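PDB 4AMM: DynE8 from Micromonospora chersina, which builds polyketide chains in enediyne (dynemicin) biosynthesis as an iterative synthase, of which this chain is the acyltransferase domain that probably loads the acyl units. Local coordinates for residues C8-P11 / A15-G18; A52-A57 / A66-A71; R226-G231 / A264-T269. One frame throughout, in Å; residues are numbered along the deposited sequence.

Interaction 1. Residues C8-P11 / A15-G18; sequences CGAP and ALTG
A10 of strand 4-10 packs on A15 and L16 of helix 13-27, an apolar contact between the end of a strand and the helix that follows it. Strand 4-10 is an outermost strand of the four-stranded antiparallel sheet, and helix 13-27 folds back over it after a short turn. A10 carries the middle of the contact. Its CB lies against the helix backbone, 3.5 Å from L16 N, and also touches A15 CB at 3.8 Å. The small methyl lets strand and helix come close: the CA atoms of A10 and L16 are 5.0 Å apart. P11 extends the contact past the strand end, where its ring atom CD meets A15 CB at 3.9 Å. L16 reaches back along the strand. Its CG is anti to the backbone N (chi1 -176°), and with chi2 at 58° CD1 comes over the glycine backbone, 4.0 Å from G9 CA. The same methyl lies 4.4 Å from C8 SG, a looser touch. D12 OD1 accepts a hydrogen bond from A15 N in the first turn of the helix. Along one edge the strand pairs with strand 52-58. C8 also packs on L19 and L20 of helix 13-27, and T17 turns to L72 and L75 of helix 61-76.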
loop_
_atom_site.group_PDB
_atom_site.type_symbol
_atom_site.label_atom_id
_atom_site.label_comp_id
_atom_site.label_asym_id
_atom_site.label_seq_id
_atom_site.Cartn_x
_atom_site.Cartn_y
_atom_site.Cartn_z
ATOM N N CYS A 8 23.204 1.986 7.382
ATOM C CA CYS A 8 24.176 2.218 8.459
ATOM C C CYS A 8 23.694 3.295 9.378
ATOM O O CYS A 8 22.651 3.875 9.180
ATOM C CB CYS A 8 25.553 2.470 7.952
ATOM S SG CYS A 8 25.578 3.973 7.086
ATOM N N GLY A 9 24.499 3.548 10.431
ATOM C CA GLY A 9 24.082 4.554 11.351
ATOM C C GLY A 9 25.210 4.965 12.275
ATOM O O GLY A 9 26.297 4.439 12.199
ATOM N N ALA A 10 24.884 5.917 13.095
ATOM C CA ALA A 10 25.902 6.513 13.948
ATOM C C ALA A 10 25.217 7.242 15.092
ATOM O O ALA A 10 23.991 7.432 15.136
ATOM C CB ALA A 10 26.812 7.413 13.097
ATOM N N PRO A 11 26.047 7.741 16.056
ATOM C CA PRO A 11 25.363 8.346 17.192
ATOM C C PRO A 11 24.750 9.705 16.951
ATOM O O PRO A 11 23.857 10.108 17.697
ATOM C CB PRO A 11 26.507 8.478 18.270
ATOM C CG PRO A 11 27.425 7.468 17.924
ATOM C CD PRO A 11 27.404 7.318 16.389
ATOM N N ALA A 15 28.810 12.313 13.202
ATOM C CA ALA A 15 29.400 11.008 13.115
ATOM C C ALA A 15 28.842 10.274 11.864
ATOM O O ALA A 15 29.571 9.494 11.241
ATOM C CB ALA A 15 29.102 10.193 14.417
ATOM N N LEU A 16 27.551 10.522 11.570
ATOM C CA LEU A 16 26.995 9.863 10.353
ATOM C C LEU A 16 27.637 10.447 9.131
ATOM O O LEU A 16 27.979 9.673 8.219
ATOM C CB LEU A 16 25.472 10.030 10.354
ATOM C CG LEU A 16 24.754 9.293 9.171
ATOM C CD1 LEU A 16 25.082 7.772 9.217
ATOM C CD2 LEU A 16 23.298 9.680 9.202
ATOM N N THR A 17 27.859 11.775 9.104
ATOM C CA THR A 17 28.588 12.355 7.937
ATOM C C THR A 17 29.960 11.651 7.720
ATOM O O THR A 17 30.339 11.234 6.623
ATOM C CB THR A 17 28.818 13.854 8.143
ATOM O OG1 THR A 17 27.573 14.556 8.073
ATOM C CG2 THR A 17 29.757 14.445 7.023
ATOM N N GLY A 18 30.707 11.486 8.791
ATOM C CA GLY A 18 31.998 10.799 8.697
ATOM C C GLY A 18 31.922 9.378 8.186
ATOM O O GLY A 18 32.640 8.982 7.238
#

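Interaction 2. Residues A52-A57 / A66-A71; sequences ARFAAA and AALDRA
F54 packs against A67, L68 and A71 in a strand-helix contact of an alpha/beta subdomain next to the acyltransferase core, probably the linker that joins ketosynthase and acyltransferase in such synthases. Its antiparallel sheet of strands 4-10, 52-58, 89-92 and 81-84 carries helices 13-27 and 61-76. Strand 52-58 is an inner strand of that sheet, and the chain runs from it into helix 61-76. The short segments run roughly antiparallel, at 146°, with their axes 9.5 Å apart at closest approach.

L68 CD2 makes a CH-pi contact over one face of the F54 ring, 4.0 Å from the ring centroid. The methyl is offset toward the rim and lies nearest to F54 CZ. The two side chains cross at about a right angle. F54 has CG anti to its backbone nitrogen (chi1 167°), and the ring extends from the strand to the helix. The ring edge meets the helix differently. A71 CB sits near the ring plane, 3.7 Å from F54 CE2, and A67 O lies at the same edge. That carbonyl accepts the helical hydrogen bond from A71 N.

Other apolar contacts bring in the neighbouring helix and strand. L20 of helix 13-27 touches both F54 and L68, and L89 of strand 89-92 touches F54 and A67. These residues join the sheet and both helices in one largely buried apolar layer. Charged residues of both segments have partners outside the contact: D69 forms a salt bridge with R24, and R70 with D84. R53 points to the other side of the sheet, where it is salt-bridged to D392 and makes a cation-pi contact with F386. Farther along the strand, A56 CB meets A67 CB at 3.9 Å.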
loop_
_atom_site.group_PDB
_atom_site.type_symbol
_atom_site.label_atom_id
_atom_site.label_comp_id
_atom_site.label_asym_id
_atom_site.label_seq_id
_atom_site.Cartn_x
_atom_site.Cartn_y
_atom_site.Cartn_z
ATOM N N ALA A 52 21.154 7.807 14.543
ATOM C CA ALA A 52 21.056 8.521 13.238
ATOM C C ALA A 52 21.271 7.419 12.170
ATOM O O ALA A 52 22.199 6.621 12.225
ATOM C CB ALA A 52 22.195 9.576 13.130
ATOM N N ARG A 53 20.326 7.415 11.199
ATOM C CA ARG A 53 20.253 6.263 10.250
ATOM C C ARG A 53 20.206 6.668 8.779
ATOM O O ARG A 53 19.554 7.662 8.420
ATOM C CB ARG A 53 19.003 5.451 10.585
ATOM C CG ARG A 53 18.956 4.850 11.997
ATOM C CD ARG A 53 17.753 3.956 12.220
ATOM N NE ARG A 53 17.831 3.351 13.563
ATOM C CZ ARG A 53 17.120 2.266 13.933
ATOM N NH1 ARG A 53 16.268 1.636 13.097
ATOM N NH2 ARG A 53 17.243 1.842 15.241
ATOM N N PHE A 54 20.817 5.843 8.006
ATOM C CA PHE A 54 20.807 5.923 6.522
ATOM C C PHE A 54 20.374 4.589 6.063
ATOM O O PHE A 54 20.869 3.532 6.507
ATOM C CB PHE A 54 22.214 6.239 5.996
ATOM C CG PHE A 54 22.400 6.048 4.514
ATOM C CD1 PHE A 54 22.769 4.825 4.065
ATOM C CD2 PHE A 54 22.204 7.124 3.669
ATOM C CE1 PHE A 54 22.963 4.592 2.697
ATOM C CE2 PHE A 54 22.395 6.915 2.286
ATOM C CZ PHE A 54 22.762 5.670 1.824
ATOM N N ALA A 55 19.525 4.509 4.992
ATOM C CA ALA A 55 19.294 3.243 4.313
ATOM C C ALA A 55 18.956 3.535 2.849
ATOM O O ALA A 55 18.165 4.475 2.622
ATOM C CB ALA A 55 18.072 2.497 4.951
ATOM N N ALA A 56 19.446 2.705 1.947
ATOM C CA ALA A 56 19.135 2.895 0.526
ATOM C C ALA A 56 19.026 1.552 -0.088
ATOM O O ALA A 56 19.794 0.612 0.165
ATOM C CB ALA A 56 20.272 3.679 -0.124
ATOM N N ALA A 57 18.093 1.464 -1.046
ATOM C CA ALA A 57 18.018 0.315 -1.917
ATOM C C ALA A 57 18.728 0.699 -3.227
ATOM O O ALA A 57 18.344 1.708 -3.818
ATOM C CB ALA A 57 16.566 -0.008 -2.193
ATOM N N ALA A 66 25.808 7.407 -5.579
ATOM C CA ALA A 66 24.819 8.453 -5.825
ATOM C C ALA A 66 23.948 8.704 -4.581
ATOM O O ALA A 66 23.731 9.874 -4.198
ATOM C CB ALA A 66 23.893 8.110 -7.021
ATOM N N ALA A 67 23.422 7.624 -3.981
ATOM C CA ALA A 67 22.673 7.809 -2.727
ATOM C C ALA A 67 23.446 8.447 -1.545
ATOM O O ALA A 67 22.881 9.281 -0.855
ATOM C CB ALA A 67 22.069 6.453 -2.270
ATOM N N LEU A 68 24.698 8.018 -1.387
ATOM C CA LEU A 68 25.540 8.651 -0.403
ATOM C C LEU A 68 25.749 10.162 -0.669
ATOM O O LEU A 68 25.723 10.945 0.268
ATOM C CB LEU A 68 26.861 7.879 -0.234
ATOM C CG LEU A 68 26.662 6.441 0.320
ATOM C CD1 LEU A 68 27.880 5.613 0.094
ATOM C CD2 LEU A 68 26.343 6.434 1.825
ATOM N N ASP A 69 26.000 10.497 -1.936
ATOM C CA ASP A 69 26.172 11.884 -2.308
ATOM C C ASP A 69 24.967 12.696 -1.901
ATOM O O ASP A 69 25.122 13.788 -1.344
ATOM C CB ASP A 69 26.477 12.022 -3.812
ATOM C CG ASP A 69 27.874 11.638 -4.149
ATOM O OD1 ASP A 69 28.726 11.650 -3.260
ATOM O OD2 ASP A 69 28.134 11.315 -5.330
ATOM N N ARG A 70 23.756 12.200 -2.178
ATOM C CA ARG A 70 22.567 12.900 -1.762
ATOM C C ARG A 70 22.433 13.040 -0.257
ATOM O O ARG A 70 22.095 14.085 0.238
ATOM C CB ARG A 70 21.315 12.223 -2.339
ATOM C CG ARG A 70 21.123 12.458 -3.827
ATOM C CD ARG A 70 19.684 11.951 -4.134
ATOM N NE ARG A 70 18.585 12.713 -3.529
ATOM C CZ ARG A 70 17.271 12.330 -3.644
ATOM N NH1 ARG A 70 16.995 11.182 -4.217
ATOM N NH2 ARG A 70 16.279 13.005 -3.122
ATOM N N ALA A 71 22.723 11.939 0.469
ATOM C CA ALA A 71 22.632 12.008 1.904
ATOM C C ALA A 71 23.639 12.999 2.476
ATOM O O ALA A 71 23.257 13.787 3.346
ATOM C CB ALA A 71 22.852 10.618 2.485
#

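Interaction 3. Residues R226-G231 / A264-T269; sequences RELAAG and AGIEAT
The 226-231 segment is the last turn of helix 222-229 and the residues after it. A230 is the first to leave helical geometry. The 264-269 segment leaves helix 251-264 through a Schellman motif at G265, which has a positive phi of 66°. It then runs extended into strand 268-270. The backbones stay well apart, with the closest CA pair, L228 and A264, separated by 8.3 Å. Side chains fill the distance, and all the contacts are apolar. L228 is the hub on the helix side. Its CD1 meets I266 CD1 at 3.6 Å, where the two side chains reach toward each other tip to tip. The other methyl, L228 CD2, lies 3.9 Å from A264 CB. In I266, CG1 is anti to the carbonyl carbon (chi1 -68°), and with chi2 extended, 180°, CD1 reaches the leucine. The contact ties the ends of two helices to the loop leading to edge strand 268-270. Both helices pack on the sheet of strands 213-218, 235-241, 244-250 and 268-270, as in the ferredoxin-like small subdomain of acyltransferases. L228 also rests on L218 of strand 213-218 and on A260 and A261 of helix 251-264, while T269 pairs with S217 on strand 213-218.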
loop_
_atom_site.group_PDB
_atom_site.type_symbol
_atom_site.label_atom_id
_atom_site.label_comp_id
_atom_site.label_asym_id
_atom_site.label_seq_id
_atom_site.Cartn_x
_atom_site.Cartn_y
_atom_site.Cartn_z
ATOM N N ARG A 226 -20.224 13.454 -6.743
ATOM C CA ARG A 226 -21.619 13.393 -6.331
ATOM C C ARG A 226 -22.464 14.298 -7.125
ATOM O O ARG A 226 -23.621 13.978 -7.421
ATOM C CB ARG A 226 -21.718 13.711 -4.807
ATOM C CG ARG A 226 -21.244 12.531 -3.959
ATOM C CD ARG A 226 -22.468 11.876 -3.219
ATOM N NE ARG A 226 -22.141 10.596 -2.613
ATOM C CZ ARG A 226 -21.450 10.424 -1.495
ATOM N NH1 ARG A 226 -20.940 11.483 -0.802
ATOM N NH2 ARG A 226 -21.239 9.160 -1.072
ATOM N N GLU A 227 -21.945 15.459 -7.546
ATOM C CA GLU A 227 -22.721 16.312 -8.489
ATOM C C GLU A 227 -22.923 15.644 -9.864
ATOM O O GLU A 227 -24.050 15.639 -10.372
ATOM C CB GLU A 227 -21.977 17.640 -8.650
ATOM C CG GLU A 227 -22.742 18.663 -9.540
ATOM C CD GLU A 227 -21.851 19.832 -9.960
ATOM O OE1 GLU A 227 -21.686 20.745 -9.143
ATOM O OE2 GLU A 227 -21.311 19.835 -11.106
ATOM N N LEU A 228 -21.888 14.994 -10.395
ATOM C CA LEU A 228 -22.035 14.305 -11.678
ATOM C C LEU A 228 -22.992 13.122 -11.581
ATOM O O LEU A 228 -23.747 12.822 -12.535
ATOM C CB LEU A 228 -20.675 13.785 -12.211
ATOM C CG LEU A 228 -19.626 14.824 -12.595
ATOM C CD1 LEU A 228 -18.263 14.205 -12.973
ATOM C CD2 LEU A 228 -20.118 15.629 -13.806
ATOM N N ALA A 229 -22.958 12.421 -10.452
ATOM C CA ALA A 229 -23.758 11.221 -10.281
ATOM C C ALA A 229 -25.207 11.505 -9.863
ATOM O O ALA A 229 -26.047 10.584 -9.911
ATOM C CB ALA A 229 -23.118 10.291 -9.241
ATOM N N ALA A 230 -25.512 12.733 -9.451
ATOM C CA ALA A 230 -26.826 13.031 -8.855
ATOM C C ALA A 230 -27.939 12.791 -9.849
ATOM O O ALA A 230 -27.865 13.268 -10.988
ATOM C CB ALA A 230 -26.850 14.451 -8.291
ATOM N N GLY A 231 -28.889 11.948 -9.481
ATOM C CA GLY A 231 -30.048 11.652 -10.318
ATOM C C GLY A 231 -29.739 10.579 -11.380
ATOM O O GLY A 231 -30.627 10.179 -12.137
ATOM N N ALA A 264 -19.111 18.719 -18.170
ATOM C CA ALA A 264 -18.485 19.473 -17.114
ATOM C C ALA A 264 -16.985 19.637 -17.321
ATOM O O ALA A 264 -16.306 20.326 -16.541
ATOM C CB ALA A 264 -18.792 18.789 -15.734
ATOM N N GLY A 265 -16.451 18.987 -18.344
ATOM C CA GLY A 265 -15.007 18.925 -18.512
ATOM C C GLY A 265 -14.206 18.130 -17.434
ATOM O O GLY A 265 -13.022 18.420 -17.126
ATOM N N ILE A 266 -14.824 17.071 -16.912
ATOM C CA ILE A 266 -14.155 16.168 -15.971
ATOM C C ILE A 266 -13.770 14.886 -16.718
ATOM O O ILE A 266 -14.661 14.347 -17.431
ATOM C CB ILE A 266 -15.073 15.886 -14.757
ATOM C CG1 ILE A 266 -15.209 17.184 -13.966
ATOM C CG2 ILE A 266 -14.502 14.749 -13.856
ATOM C CD1 ILE A 266 -16.096 17.059 -12.743
ATOM N N GLU A 267 -12.527 14.435 -16.658
ATOM C CA GLU A 267 -12.094 13.165 -17.301
ATOM C C GLU A 267 -12.652 11.933 -16.580
ATOM O O GLU A 267 -12.419 11.711 -15.369
ATOM C CB GLU A 267 -10.563 13.058 -17.373
ATOM C CG GLU A 267 -10.055 11.771 -18.087
ATOM C CD GLU A 267 -8.550 11.415 -17.906
ATOM O OE1 GLU A 267 -8.001 11.263 -16.753
ATOM O OE2 GLU A 267 -7.919 11.241 -18.977
ATOM N N ALA A 268 -13.459 11.151 -17.290
ATOM C CA ALA A 268 -14.063 9.874 -16.776
ATOM C C ALA A 268 -13.419 8.722 -17.508
ATOM O O ALA A 268 -13.482 8.682 -18.798
ATOM C CB ALA A 268 -15.496 9.881 -17.022
ATOM N N THR A 269 -12.826 7.786 -16.798
ATOM C CA THR A 269 -12.108 6.622 -17.347
ATOM C C THR A 269 -12.864 5.325 -17.038
ATOM O O THR A 269 -12.898 4.916 -15.894
ATOM C CB THR A 269 -10.706 6.569 -16.760
ATOM O OG1 THR A 269 -10.006 7.813 -17.134
ATOM C CG2 THR A 269 -9.895 5.415 -17.378
#

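Interactions 1 and 2 belong to the probable linker subdomain, and their centres are 11 Å apart. They share a sheet in which strands 4-10 and 52-58 are neighbours. A10 N lies 2.9 Å from A52 O, and C8 N lies 2.9 Å from F54 O, both probable hydrogen bonds. L16 CD2 also packs on A52 CB at 4.1 Å. Interaction 3 is in the ferredoxin-like subdomain, on the opposite side of the chain's centre from interaction 1. Its centre is 53 Å from that of interaction 1 and 44 Å from that of interaction 2. The GxSxG sequence around S176, consistent with the nucleophile elbow of acyltransferases, is part of none of the three contacts.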